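PDB 4B7H: catalase from Corynebacterium glutamicum, which breaks hydrogen peroxide down to water and oxygen at a haem iron, is inhibited there by nitric oxide, and carries a bound NADPH. Local coordinates for residues G210-Q215 against S340-L345; F148-M153 against L293-S298; F268-V273 against Y309-R314; T202-D207 against T232-D237. All blocks are in the same frame, centred on the assembly; numbering follows the deposited sequence.

Contact 1. Residues G210-Q215 against S340-L345. With HEM (protoporphyrin IX containing Fe), chain E.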
# COMPACT_ATOMS: atom_id res chain seq x y z
N GLY A 210 8.79 15.46 -28.68
CA GLY A 210 8.79 14.07 -28.27
C GLY A 210 10.19 13.61 -27.89
O GLY A 210 10.36 12.62 -27.17
N SER A 211 11.18 14.35 -28.38
CA SER A 211 12.62 14.10 -28.18
C SER A 211 13.13 12.84 -28.89
O SER A 211 14.00 12.93 -29.77
CB SER A 211 13.03 14.11 -26.70
OG SER A 211 12.50 15.22 -26.00
N HIS A 212 12.61 11.67 -28.51
CA HIS A 212 13.01 10.42 -29.15
C HIS A 212 12.57 10.33 -30.60
O HIS A 212 11.57 10.91 -31.00
CB HIS A 212 12.36 9.19 -28.49
CG HIS A 212 12.51 9.12 -27.01
ND1 HIS A 212 13.68 8.72 -26.40
CD2 HIS A 212 11.63 9.34 -26.01
CE1 HIS A 212 13.52 8.72 -25.09
NE2 HIS A 212 12.28 9.09 -24.82
N THR A 213 13.31 9.54 -31.36
CA THR A 213 12.81 9.02 -32.62
C THR A 213 11.72 7.98 -32.35
O THR A 213 11.92 7.03 -31.58
CB THR A 213 13.97 8.39 -33.37
OG1 THR A 213 14.93 9.43 -33.64
CG2 THR A 213 13.51 7.74 -34.68
N PHE A 214 10.57 8.19 -32.97
CA PHE A 214 9.50 7.21 -32.99
C PHE A 214 9.32 6.69 -34.41
O PHE A 214 10.05 7.09 -35.33
CB PHE A 214 8.20 7.84 -32.50
CG PHE A 214 8.24 8.21 -31.04
CD1 PHE A 214 7.97 7.25 -30.07
CD2 PHE A 214 8.58 9.49 -30.65
CE1 PHE A 214 8.03 7.57 -28.72
CE2 PHE A 214 8.64 9.83 -29.31
CZ PHE A 214 8.36 8.87 -28.34
N GLN A 215 8.36 5.80 -34.60
CA GLN A 215 8.08 5.29 -35.94
C GLN A 215 6.62 5.56 -36.30
O GLN A 215 5.74 5.50 -35.45
CB GLN A 215 8.40 3.80 -36.04
CG GLN A 215 8.52 3.30 -37.47
CD GLN A 215 8.95 1.85 -37.52
OE1 GLN A 215 8.14 0.94 -37.34
NE2 GLN A 215 10.24 1.62 -37.74
N SER A 340 11.49 2.67 -31.40
CA SER A 340 12.76 2.69 -32.14
C SER A 340 13.81 2.10 -31.21
O SER A 340 13.53 1.90 -30.03
CB SER A 340 13.14 4.13 -32.50
OG SER A 340 13.61 4.84 -31.37
N PRO A 341 15.02 1.80 -31.74
CA PRO A 341 16.11 1.30 -30.88
C PRO A 341 16.84 2.41 -30.14
O PRO A 341 18.08 2.46 -30.12
CB PRO A 341 17.06 0.60 -31.86
CG PRO A 341 16.68 1.06 -33.21
CD PRO A 341 15.29 1.61 -33.18
N ASP A 342 16.07 3.32 -29.57
CA ASP A 342 16.54 4.29 -28.60
C ASP A 342 16.40 3.62 -27.22
O ASP A 342 15.28 3.35 -26.77
CB ASP A 342 15.68 5.56 -28.72
CG ASP A 342 16.00 6.62 -27.69
OD1 ASP A 342 16.43 6.29 -26.56
OD2 ASP A 342 15.77 7.80 -28.01
N ARG A 343 17.53 3.34 -26.57
CA ARG A 343 17.50 2.57 -25.33
C ARG A 343 16.83 3.32 -24.19
O ARG A 343 16.27 2.70 -23.27
CB ARG A 343 18.92 2.14 -24.91
CG ARG A 343 19.62 1.29 -25.95
CD ARG A 343 21.02 0.95 -25.51
NE ARG A 343 21.77 0.39 -26.63
CZ ARG A 343 23.07 0.17 -26.59
NH1 ARG A 343 23.75 0.46 -25.49
NH2 ARG A 343 23.70 -0.33 -27.66
N MET A 344 16.88 4.65 -24.22
CA MET A 344 16.18 5.45 -23.22
C MET A 344 14.68 5.22 -23.37
O MET A 344 13.98 4.91 -22.40
CB MET A 344 16.53 6.93 -23.36
CG MET A 344 17.98 7.25 -23.00
SD MET A 344 18.27 7.35 -21.23
CE MET A 344 17.56 8.97 -20.93
N LEU A 345 14.19 5.35 -24.60
CA LEU A 345 12.78 5.12 -24.89
C LEU A 345 12.36 3.72 -24.44
O LEU A 345 11.32 3.55 -23.80
CB LEU A 345 12.50 5.31 -26.38
CG LEU A 345 11.08 4.97 -26.84
CD1 LEU A 345 10.02 5.77 -26.06
CD2 LEU A 345 10.98 5.17 -28.36
CHA HEM E . 8.03 11.30 -15.45
CHB HEM E . 10.94 7.47 -16.09
CHC HEM E . 13.37 9.97 -19.45
CHD HEM E . 9.60 12.95 -19.77
C1A HEM E . 8.61 10.06 -15.32
C2A HEM E . 8.17 9.01 -14.43
C3A HEM E . 8.97 7.95 -14.63
C4A HEM E . 9.94 8.30 -15.63
CMA HEM E . 8.92 6.58 -13.95
CAA HEM E . 6.97 9.12 -13.45
CBA HEM E . 5.69 8.72 -14.18
CGA HEM E . 4.51 8.62 -13.25
O1A HEM E . 3.40 9.00 -13.70
O2A HEM E . 4.64 8.15 -12.09
C1B HEM E . 11.88 7.81 -17.04
C2B HEM E . 12.99 7.00 -17.47
C3B HEM E . 13.68 7.71 -18.38
C4B HEM E . 12.99 8.97 -18.57
CMB HEM E . 13.29 5.59 -16.91
CAB HEM E . 14.93 7.34 -19.19
CBB HEM E . 15.24 6.07 -19.49
C1C HEM E . 12.48 10.90 -19.96
C2C HEM E . 12.53 11.56 -21.26
C3C HEM E . 11.47 12.39 -21.33
C4C HEM E . 10.73 12.25 -20.10
CMC HEM E . 13.64 11.34 -22.32
CAC HEM E . 10.99 13.30 -22.48
CBC HEM E . 11.24 13.02 -23.78
C1D HEM E . 8.89 12.82 -18.61
C2D HEM E . 7.78 13.66 -18.28
C3D HEM E . 7.29 13.16 -16.95
C4D HEM E . 8.13 12.06 -16.60
CMD HEM E . 7.23 14.82 -19.10
CAD HEM E . 6.09 13.73 -16.20
CBD HEM E . 4.82 13.21 -16.85
CGD HEM E . 3.69 13.88 -16.12
O1D HEM E . 2.90 13.18 -15.43
O2D HEM E . 3.59 15.13 -16.22
NA HEM E . 9.69 9.60 -16.05
NB HEM E . 11.90 9.01 -17.73
NC HEM E . 11.36 11.34 -19.28
ND HEM E . 9.08 11.89 -17.59
FE HEM E . 10.54 10.50 -17.64
O HOH W 1 15.83 8.61 -30.57
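His212 meets Asp342 and Leu345 in the tight half of this buried contact. The N-H at His212 ND1 gives a nearly straight hydrogen bond (166°) to Asp342 OD2, 2.8 Å away. The oxygen lies in the imidazole plane, but the nitrogen stands above the carboxylate, whose plane is turned 71° from the ring. One ring face is covered by Leu345 CB in a CH-pi contact, 3.7 Å from the His212 centroid. Leu345 CG is anti to its backbone N (chi1 174°), and beyond it CD1 comes within 3.8 Å of Phe214 CE1. Leucine is long enough to cover His212 with CB and reach Phe214 with its methyls.

The looser half lies around Thr213. Ser340 OG reaches Thr213 O at 2.8 Å, coming from above the carbonyl plane. A water bridges the segments nearby, accepting from Thr213 N and donating to Asp342 OD2 at 2.7 Å.

Aspartate suits its place because it is also the N-cap of helix 343-359, its OD1 accepting from Leu345 N. His212 NE2 is hydrogen-bonded to Arg348, so aspartate, histidine and arginine form a polar chain beside the haem, as in related catalases, where it probably influences the proximal tyrosine.

Contact 2. Residues F148-M153 against L293-S298. With NDP (NADPH dihydro-nicotinamide-adenine-dinucleotide phosphate), chain H.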
# COMPACT_ATOMS: atom_id res chain seq x y z
N PHE A 148 19.78 14.10 -21.47
CA PHE A 148 21.09 14.00 -20.86
C PHE A 148 21.82 12.68 -21.10
O PHE A 148 23.03 12.59 -20.88
CB PHE A 148 20.98 14.15 -19.34
CG PHE A 148 20.35 15.44 -18.88
CD1 PHE A 148 21.14 16.56 -18.61
CD2 PHE A 148 18.98 15.52 -18.65
CE1 PHE A 148 20.56 17.75 -18.16
CE2 PHE A 148 18.40 16.70 -18.19
CZ PHE A 148 19.19 17.81 -17.94
N LEU A 149 21.09 11.63 -21.50
CA LEU A 149 21.64 10.28 -21.50
C LEU A 149 21.15 9.48 -22.69
O LEU A 149 20.14 9.85 -23.30
CB LEU A 149 21.24 9.53 -20.23
CG LEU A 149 21.61 10.13 -18.87
CD1 LEU A 149 20.83 9.42 -17.78
CD2 LEU A 149 23.12 10.04 -18.62
N ARG A 150 21.85 8.39 -23.01
CA ARG A 150 21.43 7.50 -24.09
C ARG A 150 21.21 6.06 -23.63
O ARG A 150 21.04 5.15 -24.45
CB ARG A 150 22.42 7.55 -25.27
CG ARG A 150 23.84 7.08 -24.95
CD ARG A 150 24.77 7.23 -26.16
NE ARG A 150 25.01 8.64 -26.48
CZ ARG A 150 26.12 9.33 -26.21
NH1 ARG A 150 27.15 8.75 -25.59
NH2 ARG A 150 26.20 10.60 -26.57
N ASP A 151 21.17 5.85 -22.32
CA ASP A 151 20.89 4.51 -21.82
C ASP A 151 20.14 4.61 -20.50
O ASP A 151 20.57 5.31 -19.58
CB ASP A 151 22.20 3.73 -21.67
CG ASP A 151 21.99 2.24 -21.65
OD1 ASP A 151 21.11 1.78 -20.89
OD2 ASP A 151 22.71 1.51 -22.39
N GLY A 152 19.01 3.91 -20.42
CA GLY A 152 18.17 3.95 -19.24
C GLY A 152 18.85 3.44 -17.98
O GLY A 152 18.44 3.79 -16.87
N MET A 153 19.88 2.62 -18.14
CA MET A 153 20.65 2.14 -17.00
C MET A 153 21.18 3.30 -16.16
O MET A 153 21.34 3.18 -14.94
CB MET A 153 21.81 1.26 -17.48
CG MET A 153 22.63 0.65 -16.35
SD MET A 153 21.68 -0.47 -15.29
CE MET A 153 21.76 -1.96 -16.28
N LEU A 293 19.33 9.48 -28.35
CA LEU A 293 18.55 10.60 -27.82
C LEU A 293 19.36 11.88 -27.65
O LEU A 293 18.81 12.99 -27.75
CB LEU A 293 17.92 10.18 -26.49
CG LEU A 293 17.07 11.20 -25.73
CD1 LEU A 293 15.90 11.69 -26.59
CD2 LEU A 293 16.59 10.57 -24.43
N THR A 294 20.67 11.74 -27.42
CA THR A 294 21.55 12.91 -27.26
C THR A 294 21.88 13.58 -28.60
O THR A 294 22.59 14.60 -28.62
CB THR A 294 22.87 12.54 -26.53
OG1 THR A 294 23.69 11.73 -27.38
CG2 THR A 294 22.60 11.80 -25.22
N LYS A 295 21.37 13.03 -29.70
CA LYS A 295 21.58 13.60 -31.03
C LYS A 295 20.26 14.07 -31.63
O LYS A 295 19.34 13.27 -31.83
CB LYS A 295 22.19 12.56 -31.98
CG LYS A 295 23.48 11.92 -31.48
CD LYS A 295 24.61 12.93 -31.45
CE LYS A 295 25.92 12.26 -31.09
NZ LYS A 295 25.91 11.77 -29.68
N THR A 296 20.17 15.36 -31.92
CA THR A 296 19.03 15.87 -32.69
C THR A 296 19.25 15.62 -34.18
O THR A 296 20.39 15.46 -34.64
CB THR A 296 18.82 17.37 -32.45
OG1 THR A 296 20.05 18.08 -32.62
CG2 THR A 296 18.29 17.62 -31.05
N TRP A 297 18.15 15.56 -34.94
CA TRP A 297 18.23 15.54 -36.39
C TRP A 297 18.24 16.99 -36.86
O TRP A 297 17.34 17.76 -36.51
CB TRP A 297 17.00 14.89 -37.01
CG TRP A 297 16.77 13.43 -36.73
CD1 TRP A 297 17.62 12.54 -36.11
CD2 TRP A 297 15.59 12.69 -37.07
NE1 TRP A 297 17.02 11.29 -36.05
CE2 TRP A 297 15.78 11.36 -36.63
CE3 TRP A 297 14.39 13.03 -37.70
CZ2 TRP A 297 14.81 10.37 -36.80
CZ3 TRP A 297 13.42 12.04 -37.87
CH2 TRP A 297 13.64 10.73 -37.42
N SER A 298 19.24 17.37 -37.64
CA SER A 298 19.29 18.74 -38.13
C SER A 298 18.05 19.09 -38.96
O SER A 298 17.62 18.30 -39.81
CB SER A 298 20.55 18.98 -38.96
OG SER A 298 20.50 20.27 -39.53
PA NDP H . 18.72 25.03 -37.11
O1A NDP H . 19.27 26.39 -37.31
O2A NDP H . 17.86 24.58 -38.24
O5B NDP H . 17.87 25.04 -35.75
C5B NDP H . 18.41 25.60 -34.57
C4B NDP H . 17.38 25.38 -33.48
O4B NDP H . 17.89 25.89 -32.25
C3B NDP H . 16.08 26.12 -33.79
O3B NDP H . 14.97 25.29 -33.49
C2B NDP H . 16.16 27.32 -32.87
O2B NDP H . 14.92 27.90 -32.52
C1B NDP H . 16.90 26.71 -31.68
N9A NDP H . 17.39 27.71 -30.72
C8A NDP H . 17.49 29.07 -30.90
N7A NDP H . 17.96 29.62 -29.76
C5A NDP H . 18.14 28.64 -28.84
C6A NDP H . 18.60 28.66 -27.52
N6A NDP H . 18.62 29.80 -26.84
N1A NDP H . 18.70 27.47 -26.84
C2A NDP H . 18.34 26.28 -27.44
N3A NDP H . 17.89 26.27 -28.74
C4A NDP H . 17.79 27.43 -29.43
O3 NDP H . 19.95 24.02 -36.83
PN NDP H . 19.81 22.43 -36.55
O1N NDP H . 18.38 22.01 -36.59
O2N NDP H . 20.82 21.77 -37.42
O5D NDP H . 20.33 22.29 -35.04
C5D NDP H . 21.45 23.03 -34.59
C4D NDP H . 21.52 22.99 -33.08
O4D NDP H . 20.36 23.61 -32.56
C3D NDP H . 21.52 21.56 -32.57
O3D NDP H . 22.85 21.07 -32.40
C2D NDP H . 20.75 21.67 -31.26
O2D NDP H . 21.64 21.90 -30.21
C1D NDP H . 19.88 22.92 -31.41
N1N NDP H . 18.45 22.58 -31.57
C2N NDP H . 18.10 21.61 -32.47
C3N NDP H . 16.79 21.24 -32.69
C7N NDP H . 16.51 20.16 -33.68
O7N NDP H . 15.39 19.35 -33.49
N7N NDP H . 17.34 19.97 -34.70
C4N NDP H . 15.64 21.88 -31.94
C5N NDP H . 16.13 22.93 -30.98
C6N NDP H . 17.49 23.22 -30.84
P2B NDP H . 14.34 29.16 -33.35
O1X NDP H . 15.39 30.25 -33.33
O2X NDP H . 14.04 28.71 -34.76
O3X NDP H . 13.07 29.61 -32.64
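Thr294 OG1 is gripped from both segments: Arg150 NH2 donates to it at 2.9 Å, and Lys295 NZ adds a weak bond at 3.2 Å. Asp292 OD1, just before the segment, is hydrogen-bonded to it as well. The hydroxyl sits at the edge of the Arg150 guanidinium, near its plane, and the N-H of NH2 points at it with an angle of 161°. The arginine chain gets there by a bend at chi3 (67°) that places NE.

This gathering puts like charges side by side, Arg150 NH2 and Lys295 NZ being 3.3 Å apart without a bond. Asp292 OD2, salt-bridged to both Arg150 and Lys295, probably offsets the repulsion, and Asp452 takes a further share of Arg150.

Thr294 suits its place by having a second branch. While OG1 serves the charges, CG2 lies 3.7 Å from Leu149 O, a buried carbonyl with no polar partner, and Leu293 CD2 packs on the same oxygen. Farther along, Trp297 O accepts from the NADPH carboxamide N7N at 2.9 Å.

Both segments lie in connections, one between strand 135-142 and helix 155-162, the other between strands 270-279 and 305-314. Phe148 leans on helix 187-194, and Leu149 and Leu293 on Met344 of helix 343-359.

Contact 3. Residues F268-V273 against Y309-R314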
# COMPACT_ATOMS: atom_id res chain seq x y z
N PHE A 268 -6.58 31.04 -24.69
CA PHE A 268 -6.20 29.64 -24.85
C PHE A 268 -4.88 29.50 -25.61
O PHE A 268 -4.78 29.95 -26.75
CB PHE A 268 -7.30 28.89 -25.60
CG PHE A 268 -8.67 29.03 -24.99
CD1 PHE A 268 -8.87 28.91 -23.62
CD2 PHE A 268 -9.77 29.27 -25.80
CE1 PHE A 268 -10.15 29.02 -23.07
CE2 PHE A 268 -11.04 29.39 -25.27
CZ PHE A 268 -11.23 29.27 -23.89
N PRO A 269 -3.88 28.86 -24.99
CA PRO A 269 -2.59 28.68 -25.67
C PRO A 269 -2.66 27.60 -26.75
O PRO A 269 -3.38 26.60 -26.60
CB PRO A 269 -1.65 28.26 -24.54
CG PRO A 269 -2.53 27.57 -23.56
CD PRO A 269 -3.86 28.31 -23.62
N ILE A 270 -1.91 27.82 -27.83
CA ILE A 270 -1.92 26.94 -28.99
C ILE A 270 -0.49 26.55 -29.35
O ILE A 270 0.44 27.35 -29.18
CB ILE A 270 -2.59 27.65 -30.19
CG1 ILE A 270 -4.05 27.98 -29.88
CG2 ILE A 270 -2.51 26.81 -31.46
CD1 ILE A 270 -4.66 29.00 -30.80
N TRP A 271 -0.32 25.32 -29.82
CA TRP A 271 0.94 24.86 -30.39
C TRP A 271 0.68 24.26 -31.76
O TRP A 271 -0.29 23.52 -31.94
CB TRP A 271 1.56 23.77 -29.52
CG TRP A 271 2.21 24.26 -28.26
CD1 TRP A 271 3.55 24.43 -28.03
CD2 TRP A 271 1.55 24.65 -27.04
NE1 TRP A 271 3.77 24.90 -26.76
CE2 TRP A 271 2.56 25.04 -26.13
CE3 TRP A 271 0.21 24.71 -26.64
CZ2 TRP A 271 2.27 25.47 -24.83
CZ3 TRP A 271 -0.08 25.14 -25.35
CH2 TRP A 271 0.95 25.51 -24.46
N ASP A 272 1.55 24.57 -32.72
CA ASP A 272 1.50 23.90 -34.01
C ASP A 272 2.24 22.56 -33.95
O ASP A 272 3.38 22.49 -33.50
CB ASP A 272 2.05 24.80 -35.11
CG ASP A 272 1.14 25.96 -35.40
OD1 ASP A 272 0.07 25.73 -36.00
OD2 ASP A 272 1.47 27.10 -35.00
N VAL A 273 1.56 21.49 -34.37
CA VAL A 273 2.11 20.14 -34.35
C VAL A 273 2.83 19.84 -35.66
O VAL A 273 2.22 19.90 -36.73
CB VAL A 273 1.01 19.08 -34.13
CG1 VAL A 273 1.60 17.68 -34.14
CG2 VAL A 273 0.27 19.34 -32.82
N TYR A 309 -2.68 21.48 -35.18
CA TYR A 309 -2.39 22.26 -33.98
C TYR A 309 -3.16 21.68 -32.81
O TYR A 309 -4.13 20.94 -33.00
CB TYR A 309 -2.77 23.74 -34.17
CG TYR A 309 -4.26 24.00 -34.26
CD1 TYR A 309 -4.93 23.96 -35.47
CD2 TYR A 309 -5.00 24.30 -33.11
CE1 TYR A 309 -6.30 24.19 -35.55
CE2 TYR A 309 -6.37 24.54 -33.18
CZ TYR A 309 -7.02 24.49 -34.40
OH TYR A 309 -8.38 24.73 -34.45
N PHE A 310 -2.75 22.02 -31.59
CA PHE A 310 -3.59 21.73 -30.44
C PHE A 310 -3.78 22.99 -29.60
O PHE A 310 -2.95 23.91 -29.64
CB PHE A 310 -3.12 20.50 -29.63
CG PHE A 310 -1.84 20.70 -28.85
CD1 PHE A 310 -1.85 21.37 -27.63
CD2 PHE A 310 -0.65 20.16 -29.32
CE1 PHE A 310 -0.68 21.52 -26.90
CE2 PHE A 310 0.53 20.31 -28.59
CZ PHE A 310 0.51 20.99 -27.39
N ILE A 311 -4.89 23.03 -28.88
CA ILE A 311 -5.30 24.19 -28.11
C ILE A 311 -5.70 23.73 -26.71
O ILE A 311 -6.29 22.66 -26.56
CB ILE A 311 -6.47 24.94 -28.82
CG1 ILE A 311 -6.88 26.20 -28.07
CG2 ILE A 311 -7.66 24.00 -29.08
CD1 ILE A 311 -7.84 27.09 -28.86
N LEU A 312 -5.33 24.50 -25.70
CA LEU A 312 -5.73 24.18 -24.33
C LEU A 312 -6.88 25.10 -23.96
O LEU A 312 -6.69 26.32 -23.82
CB LEU A 312 -4.56 24.35 -23.36
CG LEU A 312 -3.29 23.58 -23.71
CD1 LEU A 312 -2.20 23.80 -22.66
CD2 LEU A 312 -3.58 22.09 -23.89
N ASN A 313 -8.07 24.53 -23.80
CA ASN A 313 -9.26 25.34 -23.55
C ASN A 313 -10.12 24.93 -22.36
O ASN A 313 -11.24 25.40 -22.22
CB ASN A 313 -10.12 25.45 -24.83
CG ASN A 313 -10.68 24.10 -25.28
OD1 ASN A 313 -10.51 23.08 -24.60
ND2 ASN A 313 -11.35 24.10 -26.43
N ARG A 314 -9.59 24.07 -21.50
CA ARG A 314 -10.36 23.62 -20.34
C ARG A 314 -9.44 23.37 -19.15
O ARG A 314 -8.51 22.57 -19.23
CB ARG A 314 -11.13 22.34 -20.70
CG ARG A 314 -11.78 21.63 -19.50
CD ARG A 314 -12.96 22.42 -18.90
NE ARG A 314 -14.02 22.58 -19.88
CZ ARG A 314 -14.39 23.74 -20.41
NH1 ARG A 314 -13.83 24.87 -20.02
NH2 ARG A 314 -15.35 23.76 -21.33
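Strands 270-279 and 305-314 are antiparallel neighbours in the catalase beta-barrel; Trp271 and Phe310 pair across them. Near its end, strand 305-314 has a classic beta bulge, Asn313 and Arg314 facing Phe77 of strand 73-82. Backbone bonds set the register: Leu312 N to Pro269 O at 3.0 Å, and a reciprocal pair between Trp271 and Phe310. Trp271 with Phe310 is therefore a hydrogen-bonded pair, flanked by the non-hydrogen-bonded pairs Ile270 with Ile311 and Asp272 with Tyr309.

Apolar contacts occupy both faces. Ile270 and Ile311 lie side by side on the partly exposed face, their CG1 atoms 3.8 Å apart; beta-branched residues suit such extended chain. On the opposite, buried face Leu312 CD1 lies 3.7 Å from Trp271 CZ3.

In a CH-pi contact, Asn313 CB stands over the centre of the Phe268 ring, 3.7 Å from its centroid. Trp271 CB covers one face of the Phe310 ring, offset toward the rim.

The Trp271 and Phe310 rings are nearly parallel, 17° between the indole five-membered ring and the phenyl, but barely overlap. Tryptophan suits this spot because NE1 also finds an acceptor, Gln206 O. The rings come closest at Trp271 CE3 and Phe310 CE1, 3.3 Å apart.

Contact 4. Residues T202-D207 against T232-D237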
# COMPACT_ATOMS: atom_id res chain seq x y z
N THR A 202 6.75 30.76 -18.67
CA THR A 202 5.49 30.07 -18.45
C THR A 202 5.49 28.73 -19.17
O THR A 202 6.41 28.41 -19.94
CB THR A 202 4.28 30.87 -18.99
OG1 THR A 202 4.22 30.74 -20.41
CG2 THR A 202 4.35 32.35 -18.60
N SER A 203 4.44 27.95 -18.94
CA SER A 203 4.24 26.72 -19.70
C SER A 203 3.81 26.99 -21.13
O SER A 203 3.97 26.12 -22.00
CB SER A 203 3.19 25.86 -19.03
OG SER A 203 3.60 25.48 -17.74
N ARG A 204 3.22 28.17 -21.37
CA ARG A 204 2.70 28.52 -22.68
C ARG A 204 3.78 29.04 -23.62
O ARG A 204 3.61 29.00 -24.85
CB ARG A 204 1.60 29.59 -22.54
CG ARG A 204 0.48 29.19 -21.58
CD ARG A 204 -0.56 30.29 -21.44
NE ARG A 204 -0.04 31.45 -20.71
CZ ARG A 204 -0.00 32.69 -21.17
NH1 ARG A 204 -0.46 32.98 -22.38
NH2 ARG A 204 0.50 33.65 -20.40
N HIS A 205 4.87 29.53 -23.04
CA HIS A 205 5.94 30.17 -23.80
C HIS A 205 7.17 29.28 -23.96
O HIS A 205 8.31 29.72 -23.73
CB HIS A 205 6.31 31.50 -23.14
CG HIS A 205 5.21 32.52 -23.20
ND1 HIS A 205 4.23 32.63 -22.24
CD2 HIS A 205 4.93 33.46 -24.13
CE1 HIS A 205 3.41 33.61 -22.56
NE2 HIS A 205 3.81 34.13 -23.71
N GLN A 206 6.93 28.04 -24.35
CA GLN A 206 7.99 27.08 -24.62
C GLN A 206 7.48 26.11 -25.67
O GLN A 206 6.27 25.86 -25.75
CB GLN A 206 8.37 26.30 -23.35
CG GLN A 206 7.26 25.37 -22.88
CD GLN A 206 7.49 24.77 -21.52
OE1 GLN A 206 8.60 24.83 -20.97
NE2 GLN A 206 6.43 24.20 -20.96
N ASP A 207 8.38 25.58 -26.49
CA ASP A 207 8.05 24.48 -27.37
C ASP A 207 7.96 23.18 -26.57
O ASP A 207 8.48 23.09 -25.45
CB ASP A 207 9.13 24.25 -28.42
CG ASP A 207 9.17 25.32 -29.50
OD1 ASP A 207 8.15 26.01 -29.74
OD2 ASP A 207 10.24 25.42 -30.15
N THR A 232 5.34 26.53 -30.15
CA THR A 232 4.44 27.42 -29.43
C THR A 232 4.03 28.64 -30.25
O THR A 232 4.87 29.33 -30.82
CB THR A 232 5.04 27.89 -28.09
OG1 THR A 232 4.20 28.92 -27.56
CG2 THR A 232 6.45 28.44 -28.29
N ARG A 233 2.73 28.90 -30.31
CA ARG A 233 2.24 30.10 -30.97
C ARG A 233 2.43 31.34 -30.11
O ARG A 233 2.36 32.47 -30.61
CB ARG A 233 0.78 29.95 -31.36
CG ARG A 233 0.58 29.08 -32.57
CD ARG A 233 -0.70 29.43 -33.29
NE ARG A 233 -1.00 28.42 -34.29
CZ ARG A 233 -2.18 28.28 -34.89
NH1 ARG A 233 -3.18 29.10 -34.59
NH2 ARG A 233 -2.35 27.32 -35.78
N GLN A 234 2.65 31.13 -28.82
CA GLN A 234 2.89 32.23 -27.88
C GLN A 234 4.35 32.70 -27.95
O GLN A 234 4.66 33.84 -27.58
CB GLN A 234 2.53 31.80 -26.46
CG GLN A 234 1.04 31.51 -26.26
CD GLN A 234 0.54 30.26 -26.96
OE1 GLN A 234 -0.40 30.32 -27.77
NE2 GLN A 234 1.15 29.11 -26.66
N GLY A 235 5.22 31.82 -28.44
CA GLY A 235 6.64 32.10 -28.60
C GLY A 235 7.45 31.76 -27.36
O GLY A 235 6.94 31.87 -26.25
N TRP A 236 8.71 31.36 -27.55
CA TRP A 236 9.64 31.21 -26.43
C TRP A 236 9.78 32.56 -25.73
O TRP A 236 9.95 33.60 -26.38
CB TRP A 236 11.02 30.75 -26.90
CG TRP A 236 11.16 29.26 -27.08
CD1 TRP A 236 11.11 28.57 -28.26
CD2 TRP A 236 11.41 28.28 -26.06
NE1 TRP A 236 11.30 27.23 -28.03
CE2 TRP A 236 11.49 27.02 -26.69
CE3 TRP A 236 11.58 28.35 -24.67
CZ2 TRP A 236 11.73 25.84 -25.98
CZ3 TRP A 236 11.83 27.17 -23.97
CH2 TRP A 236 11.88 25.93 -24.62
N ASP A 237 9.69 32.55 -24.41
CA ASP A 237 9.90 33.75 -23.61
C ASP A 237 10.56 33.29 -22.31
O ASP A 237 10.01 32.45 -21.60
CB ASP A 237 8.55 34.42 -23.33
CG ASP A 237 8.70 35.81 -22.75
OD1 ASP A 237 9.83 36.33 -22.71
OD2 ASP A 237 7.66 36.39 -22.35
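Gln234 meets His205 with its CB and Arg204 O from CB to its tip. Gln234 CB rests over one face of the His205 imidazole and lies 3.4 Å from Arg204 O. Gln234 CG keeps 3.9 Å from Arg204 O, and a bend at chi2 (70°) carries CD back beside it. At the tip, NE2 donates to Arg204 O at 3.1 Å, almost straight (173°), while OE1 accepts from the backbone N of Ile270. An amide fits here because it can both give and take.

Arg204 O has a second donor, Thr232 OG1, which comes in the carbonyl plane. The same hydroxyl accepts from Gln234 N and Gly235 N, making an ST turn and ST motif that shape the loop leaving strand 223-232. Gly235 has a positive phi of 89°, which leaves no room for a side chain beside Gln234 O.

The indole of Trp236 lies against Gln206 and Asp207. Gln206 CA sits 3.7 Å from the centroid of the six-membered ring of Trp236. Asp207 uses both oxygens: OD1 takes Thr232 N at 2.9 Å, and OD2, salt-bridged to Lys231, receives a weak bond from Trp236 NE1. Arg197 of the NADPH pocket makes a cation-pi contact with Trp236.

In the fold
From the N terminus, 148-153 comes first and opens the loop that contact 2 closes at 293-298. Inside that loop 202-207 meets 232-237, so contact 4 is nested within contact 2. Contact 1 opens at 210-215, between the two segments of contact 4, and closes last, at 340-345; it therefore crosses both contact 4 and contact 2. Contact 3, 268-273 with 309-314, follows contact 4 in series, lies inside the loop of contact 1 and crosses contact 2. Contacts 3 and 4 touch, joining barrel strands to the loops beside them. Contacts 1 and 2 also touch, linking helix 343-359 and the haem surroundings to the loop that runs on to NADPH.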